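Local coordinates for putative Oleoyl-[acyl-carrier protein] thioesterase (Lactobacillus plantarum, PDB 2OWN) that probably hydrolyses the thioester that joins long-chain acyl groups such as oleoyl to acyl carrier protein, releasing the free fatty acid, at residues Thr32-Ile37 with Ala111-Ile116; Asn211-Gly216 with Ile240-Glu245; Ala223-Ser228 with Val234-Leu239. All coordinates share one frame; numbering follows the deposited sequence.

Contact 1 of 3, residues Thr32-Ile37 with Ala111-Ile116; sequences TTLIDI and AYITSI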
loop_
_atom_site.group_PDB
_atom_site.type_symbol
_atom_site.label_atom_id
_atom_site.label_comp_id
_atom_site.label_asym_id
_atom_site.label_seq_id
_atom_site.Cartn_x
_atom_site.Cartn_y
_atom_site.Cartn_z
ATOM N N THR B 32 -7.276 5.099 -0.834
ATOM C CA THR B 32 -6.978 3.741 -0.321
ATOM C C THR B 32 -6.468 3.887 1.127
ATOM O O THR B 32 -7.044 3.272 2.026
ATOM C CB THR B 32 -5.972 2.999 -1.210
ATOM O OG1 THR B 32 -6.455 3.005 -2.561
ATOM C CG2 THR B 32 -5.759 1.558 -0.737
ATOM N N THR B 33 -5.476 4.769 1.329
ATOM C CA THR B 33 -4.922 5.073 2.679
ATOM C C THR B 33 -5.966 5.645 3.649
ATOM O O THR B 33 -5.977 5.245 4.809
ATOM C CB THR B 33 -3.720 6.036 2.617
ATOM O OG1 THR B 33 -2.654 5.354 1.969
ATOM C CG2 THR B 33 -3.241 6.521 4.040
ATOM N N LEU B 34 -6.817 6.561 3.156
ATOM C CA LEU B 34 -7.876 7.213 3.967
ATOM C C LEU B 34 -8.822 6.166 4.560
ATOM O O LEU B 34 -9.062 6.189 5.773
ATOM C CB LEU B 34 -8.670 8.254 3.167
ATOM C CG LEU B 34 -9.610 9.168 3.966
ATOM C CD1 LEU B 34 -8.793 10.085 4.865
ATOM C CD2 LEU B 34 -10.480 9.988 3.042
ATOM N N ILE B 35 -9.309 5.246 3.716
ATOM C CA ILE B 35 -10.179 4.123 4.171
ATOM C C ILE B 35 -9.374 3.144 5.044
ATOM O O ILE B 35 -9.906 2.669 6.058
ATOM C CB ILE B 35 -10.887 3.393 2.986
ATOM C CG1 ILE B 35 -11.832 4.351 2.254
ATOM C CG2 ILE B 35 -11.670 2.164 3.446
ATOM C CD1 ILE B 35 -12.967 4.948 3.085
ATOM N N ASP B 36 -8.125 2.846 4.645
ATOM C CA ASP B 36 -7.214 1.960 5.426
ATOM C C ASP B 36 -7.068 2.376 6.908
ATOM O O ASP B 36 -7.259 1.541 7.808
ATOM C CB ASP B 36 -5.798 1.855 4.800
ATOM C CG ASP B 36 -5.685 0.894 3.614
ATOM O OD1 ASP B 36 -6.507 -0.027 3.416
ATOM O OD2 ASP B 36 -4.666 1.047 2.892
ATOM N N ILE B 37 -6.776 3.662 7.128
ATOM C CA ILE B 37 -6.597 4.223 8.498
ATOM C C ILE B 37 -7.927 4.373 9.263
ATOM O O ILE B 37 -7.917 4.271 10.485
ATOM C CB ILE B 37 -5.717 5.528 8.526
ATOM C CG1 ILE B 37 -6.416 6.750 7.899
ATOM C CG2 ILE B 37 -4.337 5.227 7.881
ATOM C CD1 ILE B 37 -5.526 7.997 7.807
ATOM N N ALA B 111 -10.934 15.120 7.117
ATOM C CA ALA B 111 -11.978 14.302 6.477
ATOM C C ALA B 111 -13.023 13.784 7.479
ATOM O O ALA B 111 -12.721 13.618 8.666
ATOM C CB ALA B 111 -11.366 13.147 5.687
ATOM N N TYR B 112 -14.248 13.589 6.979
ATOM C CA TYR B 112 -15.410 13.078 7.736
ATOM C C TYR B 112 -16.058 11.985 6.884
ATOM O O TYR B 112 -16.478 12.266 5.750
ATOM C CB TYR B 112 -16.376 14.213 8.076
ATOM C CG TYR B 112 -17.720 13.778 8.627
ATOM C CD1 TYR B 112 -17.809 13.102 9.864
ATOM C CD2 TYR B 112 -18.924 14.073 7.935
ATOM C CE1 TYR B 112 -19.074 12.700 10.395
ATOM C CE2 TYR B 112 -20.199 13.680 8.462
ATOM C CZ TYR B 112 -20.255 13.000 9.688
ATOM O OH TYR B 112 -21.464 12.615 10.198
ATOM N N ILE B 113 -16.111 10.765 7.435
ATOM C CA ILE B 113 -16.657 9.586 6.773
ATOM C C ILE B 113 -17.870 9.051 7.527
ATOM O O ILE B 113 -17.829 8.944 8.758
ATOM C CB ILE B 113 -15.606 8.441 6.659
ATOM C CG1 ILE B 113 -14.308 8.927 5.979
ATOM C CG2 ILE B 113 -16.188 7.219 5.918
ATOM C CD1 ILE B 113 -13.217 7.857 5.854
ATOM N N THR B 114 -18.953 8.801 6.782
ATOM C CA THR B 114 -20.182 8.162 7.283
ATOM C C THR B 114 -20.268 6.843 6.500
ATOM O O THR B 114 -19.772 6.764 5.362
ATOM C CB THR B 114 -21.461 9.021 7.134
ATOM O OG1 THR B 114 -21.751 9.279 5.757
ATOM C CG2 THR B 114 -21.313 10.334 7.883
ATOM N N SER B 115 -20.870 5.821 7.107
ATOM C CA SER B 115 -20.998 4.495 6.478
ATOM C C SER B 115 -22.125 3.619 7.014
ATOM O O SER B 115 -22.598 3.841 8.123
ATOM C CB SER B 115 -19.682 3.736 6.665
ATOM O OG SER B 115 -19.390 3.616 8.042
ATOM N N ILE B 116 -22.496 2.619 6.202
ATOM C CA ILE B 116 -23.529 1.619 6.503
ATOM C C ILE B 116 -22.873 0.225 6.410
ATOM O O ILE B 116 -22.140 -0.047 5.449
ATOM C CB ILE B 116 -24.760 1.727 5.561
ATOM C CG1 ILE B 116 -25.415 3.117 5.636
ATOM C CG2 ILE B 116 -25.821 0.658 5.897
ATOM C CD1 ILE B 116 -26.005 3.502 6.990
#

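Contact 2 of 3, residues Asn211-Gly216 with Ile240-Glu245; sequences NEVKYG and IEVDDE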
loop_
_atom_site.group_PDB
_atom_site.type_symbol
_atom_site.label_atom_id
_atom_site.label_comp_id
_atom_site.label_asym_id
_atom_site.label_seq_id
_atom_site.Cartn_x
_atom_site.Cartn_y
_atom_site.Cartn_z
ATOM N N ASN B 211 -21.533 -6.164 -5.108
ATOM C CA ASN B 211 -20.967 -7.526 -5.115
ATOM C C ASN B 211 -19.464 -7.528 -4.818
ATOM O O ASN B 211 -18.738 -6.688 -5.356
ATOM C CB ASN B 211 -21.207 -8.180 -6.483
ATOM C CG ASN B 211 -22.678 -8.495 -6.745
ATOM O OD1 ASN B 211 -23.317 -9.215 -5.973
ATOM N ND2 ASN B 211 -23.198 -8.017 -7.870
ATOM N N GLU B 212 -19.013 -8.470 -3.982
ATOM C CA GLU B 212 -17.587 -8.607 -3.629
ATOM C C GLU B 212 -16.808 -9.222 -4.798
ATOM O O GLU B 212 -17.341 -10.073 -5.523
ATOM C CB GLU B 212 -17.381 -9.460 -2.373
ATOM C CG GLU B 212 -17.999 -8.875 -1.109
ATOM N N VAL B 213 -15.571 -8.757 -4.979
ATOM C CA VAL B 213 -14.657 -9.234 -6.023
ATOM C C VAL B 213 -13.742 -10.270 -5.355
ATOM O O VAL B 213 -13.351 -10.091 -4.199
ATOM C CB VAL B 213 -13.844 -8.086 -6.644
ATOM C CG1 VAL B 213 -12.979 -8.602 -7.771
ATOM C CG2 VAL B 213 -14.774 -6.999 -7.183
ATOM N N LYS B 214 -13.435 -11.349 -6.080
ATOM C CA LYS B 214 -12.578 -12.447 -5.606
ATOM C C LYS B 214 -11.252 -12.521 -6.370
ATOM O O LYS B 214 -11.090 -11.893 -7.430
ATOM C CB LYS B 214 -13.323 -13.781 -5.719
ATOM C CG LYS B 214 -14.589 -13.867 -4.867
ATOM C CD LYS B 214 -15.263 -15.230 -4.991
ATOM N N TYR B 215 -10.312 -13.286 -5.796
ATOM C CA TYR B 215 -8.968 -13.542 -6.365
ATOM C C TYR B 215 -9.117 -14.313 -7.684
ATOM O O TYR B 215 -9.967 -15.214 -7.785
ATOM C CB TYR B 215 -8.078 -14.307 -5.360
ATOM C CG TYR B 215 -6.725 -14.765 -5.873
ATOM C CD1 TYR B 215 -5.628 -13.868 -5.962
ATOM C CD2 TYR B 215 -6.521 -16.116 -6.252
ATOM C CE1 TYR B 215 -4.344 -14.315 -6.443
ATOM C CE2 TYR B 215 -5.252 -16.573 -6.727
ATOM C CZ TYR B 215 -4.173 -15.670 -6.817
ATOM O OH TYR B 215 -2.972 -16.137 -7.278
ATOM N N GLY B 216 -8.320 -13.922 -8.684
ATOM C CA GLY B 216 -8.365 -14.521 -10.030
ATOM C C GLY B 216 -9.318 -13.851 -11.025
ATOM O O GLY B 216 -9.176 -14.092 -12.232
ATOM N N ILE B 240 -17.257 -0.285 -11.213
ATOM C CA ILE B 240 -16.371 -1.455 -11.209
ATOM C C ILE B 240 -17.328 -2.642 -11.408
ATOM O O ILE B 240 -18.306 -2.774 -10.652
ATOM C CB ILE B 240 -15.566 -1.642 -9.908
ATOM C CG1 ILE B 240 -14.728 -0.403 -9.558
ATOM C CG2 ILE B 240 -14.645 -2.879 -10.004
ATOM C CD1 ILE B 240 -13.647 -0.037 -10.566
ATOM N N GLU B 241 -17.059 -3.464 -12.426
ATOM C CA GLU B 241 -17.836 -4.672 -12.737
ATOM C C GLU B 241 -16.931 -5.878 -13.039
ATOM O O GLU B 241 -15.768 -5.693 -13.398
ATOM C CB GLU B 241 -18.799 -4.413 -13.906
ATOM C CG GLU B 241 -18.139 -3.999 -15.221
ATOM C CD GLU B 241 -19.113 -3.727 -16.356
ATOM O OE1 GLU B 241 -20.355 -3.786 -16.179
ATOM O OE2 GLU B 241 -18.612 -3.455 -17.462
ATOM N N VAL B 242 -17.488 -7.086 -12.884
ATOM C CA VAL B 242 -16.803 -8.373 -13.153
ATOM C C VAL B 242 -17.700 -9.219 -14.086
ATOM O O VAL B 242 -18.527 -10.007 -13.611
ATOM C CB VAL B 242 -16.414 -9.111 -11.843
ATOM C CG1 VAL B 242 -15.729 -10.446 -12.136
ATOM C CG2 VAL B 242 -15.484 -8.250 -11.013
ATOM N N ASP B 243 -17.541 -8.992 -15.400
ATOM C CA ASP B 243 -18.268 -9.688 -16.491
ATOM C C ASP B 243 -19.798 -9.444 -16.471
ATOM O O ASP B 243 -20.586 -10.374 -16.229
ATOM C CB ASP B 243 -17.914 -11.194 -16.503
ATOM N N ASP B 244 -20.182 -8.185 -16.732
ATOM C CA ASP B 244 -21.590 -7.708 -16.765
ATOM C C ASP B 244 -22.360 -7.952 -15.433
ATOM O O ASP B 244 -23.442 -8.568 -15.407
ATOM C CB ASP B 244 -22.337 -8.283 -17.999
ATOM C CG ASP B 244 -21.734 -7.841 -19.348
ATOM O OD1 ASP B 244 -20.869 -6.932 -19.416
ATOM O OD2 ASP B 244 -22.173 -8.413 -20.373
ATOM N N GLU B 245 -21.743 -7.496 -14.339
ATOM C CA GLU B 245 -22.298 -7.605 -12.977
ATOM C C GLU B 245 -21.675 -6.498 -12.128
ATOM O O GLU B 245 -20.453 -6.489 -11.987
ATOM C CB GLU B 245 -22.004 -8.986 -12.386
ATOM C CG GLU B 245 -22.697 -9.268 -11.035
ATOM C CD GLU B 245 -22.410 -10.656 -10.465
ATOM O OE1 GLU B 245 -21.253 -11.130 -10.549
ATOM O OE2 GLU B 245 -23.338 -11.253 -9.874
#

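Contact 3 of 3, residues Ala223-Ser228 with Val234-Leu239; sequences ANILPS and VTTSHL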
loop_
_atom_site.group_PDB
_atom_site.type_symbol
_atom_site.label_atom_id
_atom_site.label_comp_id
_atom_site.label_asym_id
_atom_site.label_seq_id
_atom_site.Cartn_x
_atom_site.Cartn_y
_atom_site.Cartn_z
ATOM N N ALA B 223 -15.159 5.039 -16.093
ATOM C CA ALA B 223 -15.190 6.422 -15.568
ATOM C C ALA B 223 -15.636 7.464 -16.607
ATOM O O ALA B 223 -15.225 7.383 -17.774
ATOM C CB ALA B 223 -13.838 6.826 -14.969
ATOM N N ASN B 224 -16.509 8.382 -16.171
ATOM C CA ASN B 224 -17.026 9.517 -16.946
ATOM C C ASN B 224 -16.640 10.782 -16.212
ATOM O O ASN B 224 -16.971 10.899 -15.033
ATOM C CB ASN B 224 -18.565 9.495 -17.064
ATOM C CG ASN B 224 -19.088 8.388 -17.959
ATOM O OD1 ASN B 224 -18.500 8.077 -18.988
ATOM N ND2 ASN B 224 -20.248 7.841 -17.607
ATOM N N ILE B 225 -15.938 11.696 -16.882
ATOM C CA ILE B 225 -15.531 12.990 -16.326
ATOM C C ILE B 225 -16.686 13.891 -16.755
ATOM O O ILE B 225 -16.872 14.127 -17.965
ATOM C CB ILE B 225 -14.177 13.487 -16.867
ATOM C CG1 ILE B 225 -13.066 12.460 -16.574
ATOM C CG2 ILE B 225 -13.843 14.872 -16.261
ATOM C CD1 ILE B 225 -11.716 12.822 -17.170
ATOM N N LEU B 226 -17.444 14.385 -15.774
ATOM C CA LEU B 226 -18.643 15.209 -15.984
ATOM C C LEU B 226 -18.517 16.646 -15.476
ATOM O O LEU B 226 -17.743 16.888 -14.536
ATOM C CB LEU B 226 -19.814 14.554 -15.243
ATOM C CG LEU B 226 -20.164 13.102 -15.601
ATOM C CD1 LEU B 226 -21.160 12.534 -14.592
ATOM C CD2 LEU B 226 -20.683 12.989 -17.032
ATOM N N PRO B 227 -19.264 17.605 -16.092
ATOM C CA PRO B 227 -19.246 18.977 -15.582
ATOM C C PRO B 227 -20.060 19.065 -14.279
ATOM O O PRO B 227 -20.919 18.208 -14.026
ATOM C CB PRO B 227 -19.911 19.775 -16.701
ATOM C CG PRO B 227 -20.838 18.838 -17.318
ATOM C CD PRO B 227 -20.140 17.511 -17.282
ATOM N N SER B 228 -19.726 20.052 -13.451
ATOM C CA SER B 228 -20.402 20.324 -12.185
ATOM C C SER B 228 -20.898 21.769 -12.156
ATOM O O SER B 228 -20.238 22.658 -12.695
ATOM C CB SER B 228 -19.464 20.102 -11.000
ATOM O OG SER B 228 -20.100 20.431 -9.768
ATOM N N VAL B 234 -15.501 19.656 -10.665
ATOM C CA VAL B 234 -15.848 18.648 -11.678
ATOM C C VAL B 234 -16.314 17.386 -10.933
ATOM O O VAL B 234 -15.983 17.200 -9.743
ATOM C CB VAL B 234 -14.678 18.309 -12.648
ATOM C CG1 VAL B 234 -14.275 19.530 -13.448
ATOM C CG2 VAL B 234 -13.473 17.760 -11.902
ATOM N N THR B 235 -17.055 16.535 -11.635
ATOM C CA THR B 235 -17.594 15.281 -11.084
ATOM C C THR B 235 -17.119 14.101 -11.913
ATOM O O THR B 235 -17.058 14.216 -13.137
ATOM C CB THR B 235 -19.132 15.301 -11.094
ATOM O OG1 THR B 235 -19.595 16.513 -10.490
ATOM C CG2 THR B 235 -19.731 14.086 -10.347
ATOM N N THR B 236 -16.732 13.002 -11.251
ATOM C CA THR B 236 -16.367 11.747 -11.944
ATOM C C THR B 236 -17.336 10.658 -11.433
ATOM O O THR B 236 -17.527 10.535 -10.229
ATOM C CB THR B 236 -14.888 11.332 -11.846
ATOM O OG1 THR B 236 -14.560 10.964 -10.512
ATOM C CG2 THR B 236 -13.971 12.468 -12.350
ATOM N N SER B 237 -17.964 9.943 -12.367
ATOM C CA SER B 237 -18.915 8.853 -12.121
ATOM C C SER B 237 -18.156 7.594 -12.496
ATOM O O SER B 237 -17.707 7.490 -13.633
ATOM C CB SER B 237 -20.161 9.026 -12.986
ATOM O OG SER B 237 -21.070 7.953 -12.824
ATOM N N HIS B 238 -18.044 6.648 -11.563
ATOM C CA HIS B 238 -17.303 5.396 -11.732
ATOM C C HIS B 238 -18.154 4.149 -11.514
ATOM O O HIS B 238 -19.125 4.184 -10.748
ATOM C CB HIS B 238 -16.156 5.316 -10.721
ATOM C CG HIS B 238 -15.194 6.459 -10.762
ATOM N ND1 HIS B 238 -13.918 6.334 -11.267
ATOM C CD2 HIS B 238 -15.312 7.740 -10.339
ATOM C CE1 HIS B 238 -13.296 7.496 -11.166
ATOM N NE2 HIS B 238 -14.119 8.364 -10.610
ATOM N N LEU B 239 -17.744 3.057 -12.176
ATOM C CA LEU B 239 -18.363 1.726 -12.074
ATOM C C LEU B 239 -17.284 0.637 -12.182
ATOM O O LEU B 239 -16.486 0.675 -13.122
ATOM C CB LEU B 239 -19.427 1.498 -13.162
ATOM C CG LEU B 239 -20.127 0.117 -13.270
ATOM C CD1 LEU B 239 -20.822 -0.280 -11.970
ATOM C CD2 LEU B 239 -21.115 0.087 -14.422
HETATM O O HOH W 1 -22.047 8.011 -15.361
HETATM O O HOH W 2 -21.992 17.266 -11.325
#

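Contact 1 of 3, residues Thr32-Ile37 with Ala111-Ile116
Ile113 reaches from the strand to the helix and sets its terminal methyl against two neighbouring residues there, Leu34 and Ile35. With CG1 beside the backbone N and the chain extended beyond it (chi2 179°), the side chain projects CD1 far from its own backbone. That methyl lies 4.0 Å from CD1 of Ile35, and the two isoleucines meet at an oblique angle. The same methyl is 4.3 Å from CG of Leu34, so it comes nearest the branch point of the leucine. Leu34, whose CG stands anti to the backbone N (chi1 -169°), points its CD1 methyl at the next inward-facing position of the strand, where CB of Ala111 lies 4.1 Å away. The pairing of sizes makes sense: the long Ile113 spans the gap, while beside it the small Ala111 accepts one methyl of Leu34. All four residues are buried, and the contact is purely apolar, made by the outer carbons of the side chains, as the axes of the helix and strand segments come no closer than 10.8 Å and run at 67° to each other. This is the hot-dog arrangement, with helix 31-48 as the central helix and strand 109-121 in the sheet that wraps it. Strand 109-121 is flanked by strands 61-72 and 95-103, bonding through Tyr112 to Asp71 and through Ile113 to Phe100. Tyr68 of strand 61-72 touches both Ile35 and Ile113, and Phe185 of helix 184-191 also packs on Ile35.

Contact 2 of 3, residues Asn211-Gly216 with Ile240-Glu245
Val242 and Glu245 are the two points at which the turn after strand 233-241 meets the loop 211-216, through Val213 and Asn211 respectively. Leading into it, Ile240, a large branched residue suited to the interior, starts out toward the loop, but its chain bends off to Trp187 and Leu188. Glu241 turns the other way, its OE2 hydrogen-bonded to His222. At Val242 contact begins: its CG2 methyl is 4.1 Å from CG1 of Val213 and equally 4.1 Å from CG2 of Val213, so one methyl presses on the fork of the other valine. Compact branching fits both to a thin apolar patch near the surface. Asp243 and Asp244 then take left-handed backbone angles and reverse the chain, and the turn is closed by Val242 N donating to Glu245 O over 3.2 Å. Glu245, with CG anti to its N (chi1 -173°) and an extended chain, lays its CG 3.4 Å from ND2 of Asn211, the two side chains crossing at about a right angle. The carboxylate is turned 45° from the amide, and OE2 of Glu245 stays 3.8 Å from ND2 of Asn211, so this is proximity, at most a mild electrostatic attraction; the amide donates instead to the carbonyl of Lys246. Loop 211-216, coming from strand 200-209 and going to strand 218-227, thus passes the end of the hairpin formed by strands 233-241 and 246-256. Val219 and Cys247 of the adjoining strands pack on both valines, and Tyr184 of helix 184-191 bonds Val213 N.

Contact 3 of 3, residues Ala223-Ser228 with Val234-Leu239
Asn224 with Ser237, and two residues on Leu226 with Thr235, form the hydrogen-bonded pairs that clamp the two strands together. Asn224 N reaches Ser237 O at 2.9 Å and Ser237 N returns to Asn224 O at 3.0 Å. In the next pair Leu226 N sits almost straight out from the carbonyl of Thr235, 2.7 Å from its O, and Thr235 N bonds back to Leu226 O. Beyond the Asn224-Ser237 pair, at a non-hydrogen-bonded pair, Ala223 CB lies 3.7 Å from ND1 of His238; a single methyl suits a place hemmed in by the imidazole and by Thr191 of helix 184-191. The ring is tied down on its own strand, its NE2 2.6 Å from OG1 of Thr236. That hydroxyl reaches it from the position between backbone N and carbonyl carbon (chi1 68°) and is also bonded by Trp254 NE1. The two strands, 218-227 and 233-241, make an antiparallel beta hairpin in the C-terminal hot-dog domain, and the face with Ala223, Ile225, Thr236 and His238 looks toward helices 184-191 and 194-197. The face with Asn224, Leu226, Thr235 and Ser237 is more polar. A water bridges Asn224 ND2 and Ser237 OG, while the amide is also anchored to Thr161 and Glu156. Leu226 swings its CD1 diagonally over Ser237, 4.0 Å from CB. Toward the hairpin's turn the fit slackens: Pro227 has no amide hydrogen to give, and a second water donates to both its carbonyl and Thr235 OG1, which Gln253 also engages. There Ser228 comes nearest Thr235 with its CB, 3.6 Å from OG1 of Thr235, while its own hydroxyl is bonded to Val230 N.

In the fold
Contact 1 is the core one, its centre about 5 Å from the centre of the chain, and belongs to the N-terminal hot-dog domain; contacts 2 and 3, with centres about 17 and 18 Å from it, lie in the C-terminal one. Contact 1 joins a helix to a sheet by apolar side-chain carbons alone, whereas contact 3 joins neighbouring strands through main-chain bonds, with waters along its polar face. Contact 2, of loop against turn, has no main-chain bond across it: only a valine pair and a loose amide-carboxylate approach. Contacts 2 and 3 share strand 233-241, and contact 3 falls within the chain between the two segments of contact 2, yet their centres stand 21 Å apart. Helix 184-191 borders all three.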